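Local atomic coordinates of amidase (Bacillus anthracis, PDB entry 5EWQ), a protein that probably hydrolyses carboxylic acid amides to the free acid and ammonia, as a member of the amidase signature family. Residues R268-A273 / L467-G472; V480-V485 / Y499-Q504; E20-P25 / F73-H78. All coordinates share one frame; numbering follows the deposited sequence.

Contact 1 of 3, residues R268-A273 / L467-G472; sequences RTVKDA and LAVPAG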
ATOM      1  N   ARG A 268       0.983  -0.307 -10.616  1.00 39.85           N
ATOM      2  CA  ARG A 268       1.397   0.757 -11.522  1.00 54.15           C
ATOM      3  C   ARG A 268       0.187   1.311 -12.261  1.00 53.52           C
ATOM      4  O   ARG A 268       0.153   2.483 -12.634  1.00 67.85           O
ATOM      5  CB  ARG A 268       2.430   0.249 -12.530  1.00 54.10           C
ATOM      6  CG  ARG A 268       3.315  -0.866 -12.017  1.00 49.24           C
ATOM      7  CD  ARG A 268       4.256  -1.355 -13.108  1.00 47.47           C
ATOM      8  NE  ARG A 268       4.994  -2.545 -12.698  1.00 59.55           N
ATOM      9  CZ  ARG A 268       4.571  -3.790 -12.894  1.00 60.66           C
ATOM     10  NH1 ARG A 268       5.307  -4.815 -12.488  1.00 67.36           N
ATOM     11  NH2 ARG A 268       3.411  -4.009 -13.497  1.00 66.16           N
ATOM     12  N   THR A 269      -0.803   0.449 -12.466  1.00 56.27           N
ATOM     13  CA  THR A 269      -1.978   0.793 -13.253  1.00 52.38           C
ATOM     14  C   THR A 269      -3.251   0.704 -12.417  1.00 59.75           C
ATOM     15  O   THR A 269      -3.383  -0.181 -11.570  1.00 71.30           O
ATOM     16  CB  THR A 269      -2.103  -0.128 -14.482  1.00 60.42           C
ATOM     17  OG1 THR A 269      -0.836  -0.215 -15.143  1.00 49.12           O
ATOM     18  CG2 THR A 269      -3.148   0.399 -15.456  1.00 85.36           C
ATOM     19  N   VAL A 270      -4.177   1.629 -12.655  1.00 62.60           N
ATOM     20  CA  VAL A 270      -5.471   1.633 -11.980  1.00 61.64           C
ATOM     21  C   VAL A 270      -6.230   0.340 -12.270  1.00 67.30           C
ATOM     22  O   VAL A 270      -6.936  -0.190 -11.410  1.00 66.91           O
ATOM     23  CB  VAL A 270      -6.323   2.844 -12.415  1.00 51.08           C
ATOM     24  CG1 VAL A 270      -7.637   2.882 -11.653  1.00 52.10           C
ATOM     25  CG2 VAL A 270      -5.549   4.135 -12.201  1.00 49.43           C
ATOM     26  N   LYS A 271      -6.067  -0.160 -13.491  1.00 68.69           N
ATOM     27  CA  LYS A 271      -6.662  -1.424 -13.910  1.00 82.92           C
ATOM     28  C   LYS A 271      -6.183  -2.581 -13.039  1.00 77.07           C
ATOM     29  O   LYS A 271      -6.987  -3.327 -12.481  1.00 72.58           O
ATOM     30  CB  LYS A 271      -6.325  -1.703 -15.377  1.00 83.74           C
ATOM     31  CG  LYS A 271      -6.858  -3.021 -15.918  1.00 68.76           C
ATOM     32  CD  LYS A 271      -8.303  -2.895 -16.367  1.00 70.32           C
ATOM     33  CE  LYS A 271      -8.648  -3.951 -17.408  1.00 74.01           C
ATOM     34  NZ  LYS A 271      -9.995  -3.729 -18.005  1.00 84.47           N
ATOM     35  N   ASP A 272      -4.866  -2.718 -12.928  1.00 72.83           N
ATOM     36  CA  ASP A 272      -4.259  -3.794 -12.154  1.00 68.96           C
ATOM     37  C   ASP A 272      -4.598  -3.686 -10.668  1.00 66.11           C
ATOM     38  O   ASP A 272      -4.707  -4.697  -9.973  1.00 59.08           O
ATOM     39  CB  ASP A 272      -2.741  -3.795 -12.350  1.00 66.44           C
ATOM     40  CG  ASP A 272      -2.340  -4.047 -13.790  1.00 72.57           C
ATOM     41  OD1 ASP A 272      -3.087  -4.754 -14.500  1.00 77.66           O
ATOM     42  OD2 ASP A 272      -1.281  -3.539 -14.215  1.00 73.28           O
ATOM     43  N   ALA A 273      -4.766  -2.458 -10.188  1.00 59.98           N
ATOM     44  CA  ALA A 273      -5.130  -2.223  -8.796  1.00 56.51           C
ATOM     45  C   ALA A 273      -6.530  -2.753  -8.507  1.00 56.34           C
ATOM     46  O   ALA A 273      -6.772  -3.361  -7.464  1.00 50.27           O
ATOM     47  CB  ALA A 273      -5.043  -0.740  -8.467  1.00 52.11           C
ATOM     48  N   LEU A 467      -8.022   7.205  -3.897  1.00 48.07           N
ATOM     49  CA  LEU A 467      -7.318   6.594  -5.020  1.00 53.58           C
ATOM     50  C   LEU A 467      -6.191   7.484  -5.537  1.00 56.65           C
ATOM     51  O   LEU A 467      -6.433   8.587  -6.029  1.00 62.76           O
ATOM     52  CB  LEU A 467      -8.294   6.279  -6.156  1.00 53.98           C
ATOM     53  CG  LEU A 467      -7.692   5.567  -7.369  1.00 47.57           C
ATOM     54  CD1 LEU A 467      -7.105   4.225  -6.964  1.00 44.22           C
ATOM     55  CD2 LEU A 467      -8.730   5.394  -8.465  1.00 48.76           C
ATOM     56  N   ALA A 468      -4.960   6.993  -5.430  1.00 42.40           N
ATOM     57  CA  ALA A 468      -3.790   7.739  -5.879  1.00 40.26           C
ATOM     58  C   ALA A 468      -3.407   7.370  -7.309  1.00 48.47           C
ATOM     59  O   ALA A 468      -3.271   6.194  -7.640  1.00 47.28           O
ATOM     60  CB  ALA A 468      -2.621   7.497  -4.941  1.00 48.98           C
ATOM     61  N   VAL A 469      -3.236   8.383  -8.153  1.00 54.66           N
ATOM     62  CA  VAL A 469      -2.860   8.182  -9.550  1.00 51.03           C
ATOM     63  C   VAL A 469      -1.695   9.102  -9.913  1.00 55.37           C
ATOM     64  O   VAL A 469      -1.742  10.298  -9.627  1.00 62.58           O
ATOM     65  CB  VAL A 469      -4.051   8.448 -10.503  1.00 50.15           C
ATOM     66  CG1 VAL A 469      -3.632   8.277 -11.955  1.00 52.00           C
ATOM     67  CG2 VAL A 469      -5.220   7.530 -10.174  1.00 45.39           C
ATOM     68  N   PRO A 470      -0.640   8.540 -10.533  1.00 53.51           N
ATOM     69  CA  PRO A 470       0.545   9.300 -10.953  1.00 46.44           C
ATOM     70  C   PRO A 470       0.199  10.555 -11.753  1.00 53.15           C
ATOM     71  O   PRO A 470      -0.375  10.459 -12.839  1.00 55.29           O
ATOM     72  CB  PRO A 470       1.308   8.297 -11.822  1.00 42.96           C
ATOM     73  CG  PRO A 470       0.933   6.973 -11.263  1.00 38.27           C
ATOM     74  CD  PRO A 470      -0.499   7.101 -10.820  1.00 49.90           C
ATOM     75  N   ALA A 471       0.549  11.718 -11.213  1.00 52.20           N
ATOM     76  CA  ALA A 471       0.198  12.988 -11.839  1.00 43.85           C
ATOM     77  C   ALA A 471       1.378  13.611 -12.581  1.00 56.98           C
ATOM     78  O   ALA A 471       1.226  14.632 -13.250  1.00 76.82           O
ATOM     79  CB  ALA A 471      -0.334  13.956 -10.795  1.00 50.73           C
ATOM     80  N   GLY A 472       2.551  12.996 -12.459  1.00 58.88           N
ATOM     81  CA  GLY A 472       3.726  13.476 -13.162  1.00 42.37           C
ATOM     82  C   GLY A 472       4.939  13.674 -12.276  1.00 40.79           C
ATOM     83  O   GLY A 472       5.066  13.046 -11.225  1.00 42.47           O
TER
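No ring or other flat group carries the contact between Val270 and its partners Leu467 and Val469; only methyl groups meet. The two branches of Val270 share the work. CG1 stands anti to the backbone N (chi1 -177°) and lies 4.2 Å from CD2 of Leu467. CG2, beside the backbone N, lies 4.0 Å from CG2 of Val469. The Val270 and Val469 side chains cross at about a right angle. No hydrogen bond joins the two segments, so this is apolar packing between a helix start and a strand.

Thr269 sits at the N-cap, but its side chain makes no capping bond. Its carbonyl O takes the N-H of Ala273, with Ala273 N to Thr269 O at 3.0 Å. The N-H of Val270 goes instead to the carboxylate of Glu502 on helix 491-503. The helix start probably stabilises that negative charge. Phe495 of the same helix and Val239 of strand 239-242 also touch Val270.

Further along the strand, Val480 of the neighbouring strand pairs with Ala471 and Gly472 together, a classic beta bulge. The three touching residues, Val270, Leu467 and Val469, are all buried. The contact lays the first turn of helix 270-280 against strand 466-473, an interior strand of the mixed sheet, between strands 239-242 and 479-485. This is helix-on-sheet packing in the alpha/beta core, consistent with the amidase signature fold.

Contact 2 of 3, residues V480-V485 / Y499-Q504; sequences VGAVFV and YAYEQQ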
ATOM      1  N   VAL A 480       5.090  13.250  -8.302  1.00 36.97           N
ATOM      2  CA  VAL A 480       3.919  13.884  -7.712  1.00 42.58           C
ATOM      3  C   VAL A 480       2.661  13.165  -8.178  1.00 53.70           C
ATOM      4  O   VAL A 480       2.441  13.003  -9.378  1.00 58.39           O
ATOM      5  CB  VAL A 480       3.827  15.378  -8.082  1.00 42.00           C
ATOM      6  CG1 VAL A 480       2.470  15.944  -7.689  1.00 41.58           C
ATOM      7  CG2 VAL A 480       4.952  16.161  -7.422  1.00 39.76           C
ATOM      8  N   GLY A 481       1.842  12.727  -7.229  1.00 50.75           N
ATOM      9  CA  GLY A 481       0.634  11.995  -7.558  1.00 43.52           C
ATOM     10  C   GLY A 481      -0.635  12.783  -7.299  1.00 49.72           C
ATOM     11  O   GLY A 481      -0.641  13.744  -6.529  1.00 42.30           O
ATOM     12  N   ALA A 482      -1.713  12.374  -7.958  1.00 57.02           N
ATOM     13  CA  ALA A 482      -3.023  12.971  -7.740  1.00 49.42           C
ATOM     14  C   ALA A 482      -3.935  11.969  -7.045  1.00 45.48           C
ATOM     15  O   ALA A 482      -4.320  10.958  -7.631  1.00 53.51           O
ATOM     16  CB  ALA A 482      -3.630  13.428  -9.055  1.00 46.64           C
ATOM     17  N   VAL A 483      -4.274  12.251  -5.791  1.00 51.15           N
ATOM     18  CA  VAL A 483      -5.100  11.341  -5.005  1.00 46.49           C
ATOM     19  C   VAL A 483      -6.563  11.769  -5.014  1.00 47.22           C
ATOM     20  O   VAL A 483      -6.894  12.896  -4.646  1.00 56.20           O
ATOM     21  CB  VAL A 483      -4.606  11.251  -3.551  1.00 48.77           C
ATOM     22  CG1 VAL A 483      -5.461  10.271  -2.763  1.00 47.00           C
ATOM     23  CG2 VAL A 483      -3.145  10.837  -3.515  1.00 42.28           C
ATOM     24  N   PHE A 484      -7.434  10.857  -5.434  1.00 53.64           N
ATOM     25  CA  PHE A 484      -8.858  11.149  -5.560  1.00 53.91           C
ATOM     26  C   PHE A 484      -9.653  10.669  -4.349  1.00 53.29           C
ATOM     27  O   PHE A 484      -9.478   9.541  -3.890  1.00 55.42           O
ATOM     28  CB  PHE A 484      -9.422  10.509  -6.831  1.00 52.01           C
ATOM     29  CG  PHE A 484      -8.860  11.082  -8.101  1.00 52.25           C
ATOM     30  CD1 PHE A 484      -7.670  10.604  -8.625  1.00 50.13           C
ATOM     31  CD2 PHE A 484      -9.526  12.092  -8.775  1.00 56.12           C
ATOM     32  CE1 PHE A 484      -7.151  11.128  -9.794  1.00 50.56           C
ATOM     33  CE2 PHE A 484      -9.012  12.620  -9.945  1.00 55.16           C
ATOM     34  CZ  PHE A 484      -7.823  12.136 -10.455  1.00 53.06           C
ATOM     35  N   VAL A 485     -10.529  11.530  -3.840  1.00 61.39           N
ATOM     36  CA  VAL A 485     -11.434  11.155  -2.760  1.00 55.17           C
ATOM     37  C   VAL A 485     -12.818  10.837  -3.313  1.00 62.40           C
ATOM     38  O   VAL A 485     -13.485  11.704  -3.876  1.00 72.66           O
ATOM     39  CB  VAL A 485     -11.563  12.265  -1.700  1.00 55.76           C
ATOM     40  CG1 VAL A 485     -12.667  11.927  -0.710  1.00 57.58           C
ATOM     41  CG2 VAL A 485     -10.245  12.465  -0.984  1.00 53.21           C
ATOM     42  N   TYR A 499      -9.264   5.582 -13.674  1.00 67.39           N
ATOM     43  CA  TYR A 499      -8.826   4.967 -14.922  1.00 65.72           C
ATOM     44  C   TYR A 499      -8.893   5.959 -16.078  1.00 72.02           C
ATOM     45  O   TYR A 499      -8.020   5.975 -16.946  1.00 67.52           O
ATOM     46  CB  TYR A 499      -9.676   3.734 -15.241  1.00 57.39           C
ATOM     47  CG  TYR A 499      -9.272   3.015 -16.508  1.00 60.69           C
ATOM     48  CD1 TYR A 499      -8.219   2.109 -16.509  1.00 56.33           C
ATOM     49  CD2 TYR A 499      -9.948   3.236 -17.702  1.00 61.38           C
ATOM     50  CE1 TYR A 499      -7.846   1.449 -17.664  1.00 59.15           C
ATOM     51  CE2 TYR A 499      -9.582   2.580 -18.861  1.00 64.76           C
ATOM     52  CZ  TYR A 499      -8.531   1.688 -18.837  1.00 66.73           C
ATOM     53  OH  TYR A 499      -8.164   1.032 -19.989  1.00 69.28           O
ATOM     54  N   ALA A 500      -9.935   6.784 -16.081  1.00 75.56           N
ATOM     55  CA  ALA A 500     -10.127   7.767 -17.139  1.00 90.36           C
ATOM     56  C   ALA A 500      -9.074   8.868 -17.065  1.00 93.42           C
ATOM     57  O   ALA A 500      -8.588   9.340 -18.092  1.00 94.20           O
ATOM     58  CB  ALA A 500     -11.522   8.359 -17.063  1.00 90.84           C
ATOM     59  N   TYR A 501      -8.723   9.274 -15.848  1.00 85.63           N
ATOM     60  CA  TYR A 501      -7.685  10.282 -15.655  1.00 76.20           C
ATOM     61  C   TYR A 501      -6.311   9.719 -15.993  1.00 61.44           C
ATOM     62  O   TYR A 501      -5.444  10.432 -16.498  1.00 63.03           O
ATOM     63  CB  TYR A 501      -7.698  10.810 -14.219  1.00 55.52           C
ATOM     64  CG  TYR A 501      -6.470  11.621 -13.866  1.00 63.97           C
ATOM     65  CD1 TYR A 501      -6.297  12.907 -14.361  1.00 69.54           C
ATOM     66  CD2 TYR A 501      -5.482  11.099 -13.040  1.00 62.27           C
ATOM     67  CE1 TYR A 501      -5.176  13.651 -14.045  1.00 73.24           C
ATOM     68  CE2 TYR A 501      -4.356  11.836 -12.717  1.00 51.38           C
ATOM     69  CZ  TYR A 501      -4.209  13.110 -13.222  1.00 62.98           C
ATOM     70  OH  TYR A 501      -3.092  13.848 -12.904  1.00 56.41           O
ATOM     71  N   GLU A 502      -6.120   8.435 -15.711  1.00 63.07           N
ATOM     72  CA  GLU A 502      -4.846   7.773 -15.962  1.00 66.54           C
ATOM     73  C   GLU A 502      -4.546   7.666 -17.453  1.00 71.38           C
ATOM     74  O   GLU A 502      -3.447   7.996 -17.900  1.00 81.73           O
ATOM     75  CB  GLU A 502      -4.839   6.380 -15.334  1.00 50.03           C
ATOM     76  CG  GLU A 502      -3.560   5.600 -15.576  1.00 48.25           C
ATOM     77  CD  GLU A 502      -3.686   4.143 -15.179  1.00 63.06           C
ATOM     78  OE1 GLU A 502      -4.703   3.513 -15.540  1.00 67.31           O
ATOM     79  OE2 GLU A 502      -2.771   3.632 -14.502  1.00 63.90           O
ATOM     80  N   GLN A 503      -5.529   7.203 -18.217  1.00 68.06           N
ATOM     81  CA  GLN A 503      -5.348   6.977 -19.647  1.00 57.27           C
ATOM     82  C   GLN A 503      -5.316   8.281 -20.437  1.00 60.23           C
ATOM     83  O   GLN A 503      -4.635   8.377 -21.459  1.00 64.52           O
ATOM     84  CB  GLN A 503      -6.455   6.067 -20.185  1.00 64.65           C
ATOM     85  CG  GLN A 503      -6.450   4.669 -19.587  1.00 67.97           C
ATOM     86  CD  GLN A 503      -5.192   3.891 -19.925  1.00 70.56           C
ATOM     87  OE1 GLN A 503      -4.548   4.140 -20.945  1.00 75.63           O
ATOM     88  NE2 GLN A 503      -4.835   2.942 -19.067  1.00 68.68           N
ATOM     89  N   GLN A 504      -6.051   9.282 -19.964  1.00 59.73           N
ATOM     90  CA  GLN A 504      -6.101  10.573 -20.642  1.00 63.36           C
ATOM     91  C   GLN A 504      -5.011  11.513 -20.137  1.00 75.24           C
ATOM     92  O   GLN A 504      -5.189  12.731 -20.117  1.00 84.02           O
ATOM     93  CB  GLN A 504      -7.475  11.222 -20.460  1.00 65.60           C
TER
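Tyr501 packs on Phe484 and Ala482 where helix 491-503 folds back over strand 479-485, a helix-on-sheet layer of the amidase fold. Its CB starts the contact, 4.0 Å from CZ of Phe484. With CG anti to the backbone N (chi1 167°), the ring is carried toward the strand. Phe484 CZ stands over the ring face on the CG and CD2 side, 3.6 Å from Tyr501 CD2. The Phe484 edge points at one face of the tyrosine ring, displaced toward its rim. This is an offset edge-to-face pair. The ring centroids are 5.3 Å apart and the planes stand at 64°.

Beyond this point the ring passes to Ala482. Tyr501 CE2 lies 4.1 Å from Ala482 CB. Phe484 and Ala482 are two apart on the strand, so their side chains fall on the same side of the sheet and both reach the tyrosine.

No hydrogen bond crosses between the segments. Ile335, Asp338 and Leu339 of helix 329-341 also touch Tyr501, as do Val469 and Ala471 of strand 466-473, so the ring is packed by the sheet and a second helix. At the end of the side chain, the hydroxyl OH of Tyr501 rests 3.9 Å from the methyl CB of Ala482.

Contact 3 of 3, residues E20-P25 / F73-H78; sequences ERVLQP and FRIQEH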
ATOM      1  N   GLU A  20      21.035 -11.368   3.795  1.00 47.87           N
ATOM      2  CA  GLU A  20      20.903 -12.774   3.424  1.00 47.58           C
ATOM      3  C   GLU A  20      19.505 -13.320   3.704  1.00 59.77           C
ATOM      4  O   GLU A  20      19.189 -14.454   3.342  1.00 66.27           O
ATOM      5  CB  GLU A  20      21.949 -13.617   4.157  1.00 55.51           C
ATOM      6  CG  GLU A  20      23.377 -13.332   3.726  1.00 74.12           C
ATOM      7  CD  GLU A  20      23.622 -13.655   2.263  1.00 84.88           C
ATOM      8  OE1 GLU A  20      23.003 -14.610   1.748  1.00 81.57           O
ATOM      9  OE2 GLU A  20      24.433 -12.949   1.626  1.00 87.62           O
ATOM     10  N   ARG A  21      18.673 -12.511   4.350  1.00 55.33           N
ATOM     11  CA  ARG A  21      17.285 -12.880   4.608  1.00 39.69           C
ATOM     12  C   ARG A  21      16.503 -12.967   3.301  1.00 50.88           C
ATOM     13  O   ARG A  21      15.574 -13.764   3.168  1.00 41.92           O
ATOM     14  CB  ARG A  21      16.634 -11.870   5.555  1.00 35.79           C
ATOM     15  CG  ARG A  21      15.147 -12.085   5.789  1.00 40.20           C
ATOM     16  CD  ARG A  21      14.570 -11.008   6.696  1.00 39.23           C
ATOM     17  NE  ARG A  21      15.012 -11.155   8.078  1.00 38.06           N
ATOM     18  CZ  ARG A  21      14.336 -11.822   9.007  1.00 32.89           C
ATOM     19  NH1 ARG A  21      13.184 -12.404   8.700  1.00 31.21           N
ATOM     20  NH2 ARG A  21      14.811 -11.907  10.243  1.00 39.25           N
ATOM     21  N   VAL A  22      16.897 -12.144   2.334  1.00 51.22           N
ATOM     22  CA  VAL A  22      16.218 -12.074   1.047  1.00 43.31           C
ATOM     23  C   VAL A  22      16.981 -12.837  -0.036  1.00 54.30           C
ATOM     24  O   VAL A  22      16.383 -13.541  -0.850  1.00 52.25           O
ATOM     25  CB  VAL A  22      16.025 -10.607   0.603  1.00 35.67           C
ATOM     26  CG1 VAL A  22      15.467 -10.535  -0.809  1.00 37.00           C
ATOM     27  CG2 VAL A  22      15.116  -9.878   1.579  1.00 32.82           C
ATOM     28  N   LEU A  23      18.304 -12.705  -0.026  1.00 53.23           N
ATOM     29  CA  LEU A  23      19.146 -13.299  -1.062  1.00 45.50           C
ATOM     30  C   LEU A  23      19.130 -14.826  -1.052  1.00 48.43           C
ATOM     31  O   LEU A  23      19.038 -15.455  -2.106  1.00 50.32           O
ATOM     32  CB  LEU A  23      20.586 -12.801  -0.919  1.00 44.89           C
ATOM     33  CG  LEU A  23      20.818 -11.321  -1.226  1.00 45.76           C
ATOM     34  CD1 LEU A  23      22.286 -10.966  -1.060  1.00 50.04           C
ATOM     35  CD2 LEU A  23      20.336 -10.987  -2.629  1.00 44.97           C
ATOM     36  N   GLN A  24      19.226 -15.418   0.134  1.00 51.16           N
ATOM     37  CA  GLN A  24      19.283 -16.874   0.260  1.00 59.45           C
ATOM     38  C   GLN A  24      18.014 -17.592  -0.224  1.00 51.46           C
ATOM     39  O   GLN A  24      18.120 -18.618  -0.894  1.00 61.80           O
ATOM     40  CB  GLN A  24      19.591 -17.272   1.708  1.00 71.86           C
ATOM     41  CG  GLN A  24      21.059 -17.141   2.076  1.00 90.18           C
ATOM     42  CD  GLN A  24      21.336 -17.515   3.518  1.00101.13           C
ATOM     43  OE1 GLN A  24      20.416 -17.755   4.298  1.00107.43           O
ATOM     44  NE2 GLN A  24      22.614 -17.566   3.880  1.00100.74           N
ATOM     45  N   PRO A  25      16.815 -17.075   0.113  1.00 49.06           N
ATOM     46  CA  PRO A  25      15.643 -17.706  -0.503  1.00 50.47           C
ATOM     47  C   PRO A  25      15.650 -17.569  -2.022  1.00 57.25           C
ATOM     48  O   PRO A  25      15.190 -18.470  -2.721  1.00 58.19           O
ATOM     49  CB  PRO A  25      14.467 -16.939   0.108  1.00 47.40           C
ATOM     50  CG  PRO A  25      14.981 -16.446   1.405  1.00 56.16           C
ATOM     51  CD  PRO A  25      16.421 -16.107   1.154  1.00 55.52           C
ATOM     52  N   PHE A  73      14.961 -12.437  -9.575  1.00 57.93           N
ATOM     53  CA  PHE A  73      16.240 -12.029 -10.141  1.00 57.28           C
ATOM     54  C   PHE A  73      16.430 -10.519 -10.029  1.00 65.25           C
ATOM     55  O   PHE A  73      17.530 -10.042  -9.751  1.00 63.26           O
ATOM     56  CB  PHE A  73      16.345 -12.473 -11.601  1.00 58.77           C
ATOM     57  CG  PHE A  73      17.625 -12.067 -12.271  1.00 60.30           C
ATOM     58  CD1 PHE A  73      18.828 -12.650 -11.909  1.00 61.59           C
ATOM     59  CD2 PHE A  73      17.625 -11.109 -13.272  1.00 76.30           C
ATOM     60  CE1 PHE A  73      20.008 -12.281 -12.527  1.00 63.22           C
ATOM     61  CE2 PHE A  73      18.802 -10.735 -13.894  1.00 66.40           C
ATOM     62  CZ  PHE A  73      19.995 -11.322 -13.521  1.00 65.35           C
ATOM     63  N   ARG A  74      15.350  -9.774 -10.241  1.00 57.00           N
ATOM     64  CA  ARG A  74      15.399  -8.319 -10.152  1.00 48.33           C
ATOM     65  C   ARG A  74      15.578  -7.856  -8.709  1.00 47.95           C
ATOM     66  O   ARG A  74      16.303  -6.900  -8.445  1.00 44.81           O
ATOM     67  CB  ARG A  74      14.133  -7.699 -10.752  1.00 47.86           C
ATOM     68  CG  ARG A  74      14.027  -7.853 -12.261  1.00 51.15           C
ATOM     69  CD  ARG A  74      12.809  -7.125 -12.806  1.00 50.72           C
ATOM     70  NE  ARG A  74      12.854  -5.697 -12.506  1.00 51.30           N
ATOM     71  CZ  ARG A  74      13.450  -4.791 -13.273  1.00 58.10           C
ATOM     72  NH1 ARG A  74      14.057  -5.163 -14.392  1.00 55.25           N
ATOM     73  NH2 ARG A  74      13.441  -3.513 -12.922  1.00 55.48           N
ATOM     74  N   ILE A  75      14.915  -8.538  -7.780  1.00 59.61           N
ATOM     75  CA  ILE A  75      15.058  -8.234  -6.361  1.00 46.05           C
ATOM     76  C   ILE A  75      16.491  -8.503  -5.907  1.00 41.81           C
ATOM     77  O   ILE A  75      17.053  -7.764  -5.099  1.00 58.34           O
ATOM     78  CB  ILE A  75      14.072  -9.057  -5.501  1.00 48.75           C
ATOM     79  CG1 ILE A  75      12.628  -8.683  -5.839  1.00 40.03           C
ATOM     80  CG2 ILE A  75      14.327  -8.835  -4.016  1.00 43.41           C
ATOM     81  CD1 ILE A  75      11.595  -9.522  -5.120  1.00 39.86           C
ATOM     82  N   GLN A  76      17.083  -9.561  -6.451  1.00 58.12           N
ATOM     83  CA  GLN A  76      18.450  -9.934  -6.111  1.00 59.66           C
ATOM     84  C   GLN A  76      19.467  -8.932  -6.656  1.00 57.77           C
ATOM     85  O   GLN A  76      20.478  -8.651  -6.013  1.00 62.29           O
ATOM     86  CB  GLN A  76      18.762 -11.336  -6.640  1.00 57.32           C
ATOM     87  CG  GLN A  76      20.168 -11.824  -6.330  1.00 64.58           C
ATOM     88  CD  GLN A  76      20.429 -13.220  -6.857  1.00 65.00           C
ATOM     89  OE1 GLN A  76      20.367 -14.199  -6.111  1.00 75.18           O
ATOM     90  NE2 GLN A  76      20.726 -13.322  -8.147  1.00 58.13           N
ATOM     91  N   GLU A  77      19.189  -8.389  -7.837  1.00 47.33           N
ATOM     92  CA  GLU A  77      20.143  -7.521  -8.523  1.00 51.21           C
ATOM     93  C   GLU A  77      19.895  -6.031  -8.291  1.00 54.04           C
ATOM     94  O   GLU A  77      20.800  -5.216  -8.469  1.00 53.13           O
ATOM     95  CB  GLU A  77      20.125  -7.810 -10.027  1.00 55.37           C
ATOM     96  CG  GLU A  77      20.606  -9.203 -10.403  1.00 58.35           C
ATOM     97  CD  GLU A  77      22.101  -9.376 -10.222  1.00 71.50           C
ATOM     98  OE1 GLU A  77      22.860  -8.483 -10.653  1.00 72.49           O
ATOM     99  OE2 GLU A  77      22.517 -10.402  -9.643  1.00 76.92           O
ATOM    100  N   HIS A  78      18.678  -5.672  -7.895  1.00 57.98           N
ATOM    101  CA  HIS A  78      18.320  -4.261  -7.770  1.00 46.28           C
ATOM    102  C   HIS A  78      17.890  -3.855  -6.361  1.00 51.47           C
ATOM    103  O   HIS A  78      18.139  -2.728  -5.938  1.00 39.31           O
ATOM    104  CB  HIS A  78      17.207  -3.909  -8.761  1.00 40.80           C
ATOM    105  CG  HIS A  78      17.631  -3.985 -10.194  1.00 53.42           C
ATOM    106  ND1 HIS A  78      18.884  -3.604 -10.620  1.00 53.05           N
ATOM    107  CD2 HIS A  78      16.968  -4.401 -11.299  1.00 50.60           C
ATOM    108  CE1 HIS A  78      18.976  -3.780 -11.926  1.00 47.99           C
ATOM    109  NE2 HIS A  78      17.828  -4.263 -12.363  1.00 48.58           N
TER
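Ile75 and Gln76 meet Val22 and Leu23 from a helix turn in which the carbonyl O of Arg74 takes two N-H groups, one of them weakly. That oxygen accepts His78 N at 2.7 Å; the weak second bond comes from the N-H of Glu77. The N-H of Glu77 bonds more firmly one residue back, with Glu77 N to Phe73 O at 3.0 Å. Separately, the helix widens to a pi-type turn at 75-78.

The motif is helix-on-helix packing: helix 20-28 lies against helix 64-79. The backbones come close, with CA of Leu23 6.1 Å from CA of Gln76. No hydrogen bond joins the segments, and the touching atoms are all carbons.

There are two pairs. On the buried side, CG1 of Val22 lies 3.8 Å from CG2 of Ile75. Both branches stand anti to their own backbone N (chi1 173° in Val22), and the side chains cross at about a right angle. Ile91 of strand 88-91 touches both residues, so this pair also lies against the edge strand of the large sheet.

The second pair, Leu23 and Gln76, is only partly buried. Each side chain leans toward the other helix only beyond CB. Gln76 is extended to its amide, and Leu23 meets it near the base, not at the amide.

Arg21, on helix 20-28, forms salt bridges with Asp18, Glu90 and Asp142; Arg74, on helix 64-79, forms one with Glu42. Helix 20-28 is kinked at Pro25, whose N has no bond to the turn before. At the closest point of the second pair, CD2 of Leu23 sits 3.8 Å from CG of Gln76 and 4.1 Å from its CA.

How the contacts relate
From the N terminus, contact 3 comes first. It closes a mostly helical loop of 47 residues and ties helix 20-28 to helix 64-79, near the edge strand 88-91. Contact 1 closes the longest loop, 193 residues, and joins the start of helix 270-280 to strand 466-473. Contact 2 follows with a short loop of 13 residues. The three run in series; none nests or crosses. Contacts 1 and 2 touch, with centres about 6 Å apart, because strands 466-473 and 479-485 are sheet neighbours and Leu467 pairs with Phe484 through the backbone. Contact 3 stands apart, its centre about 27 Å from that of contact 1 and 33 Å from that of contact 2.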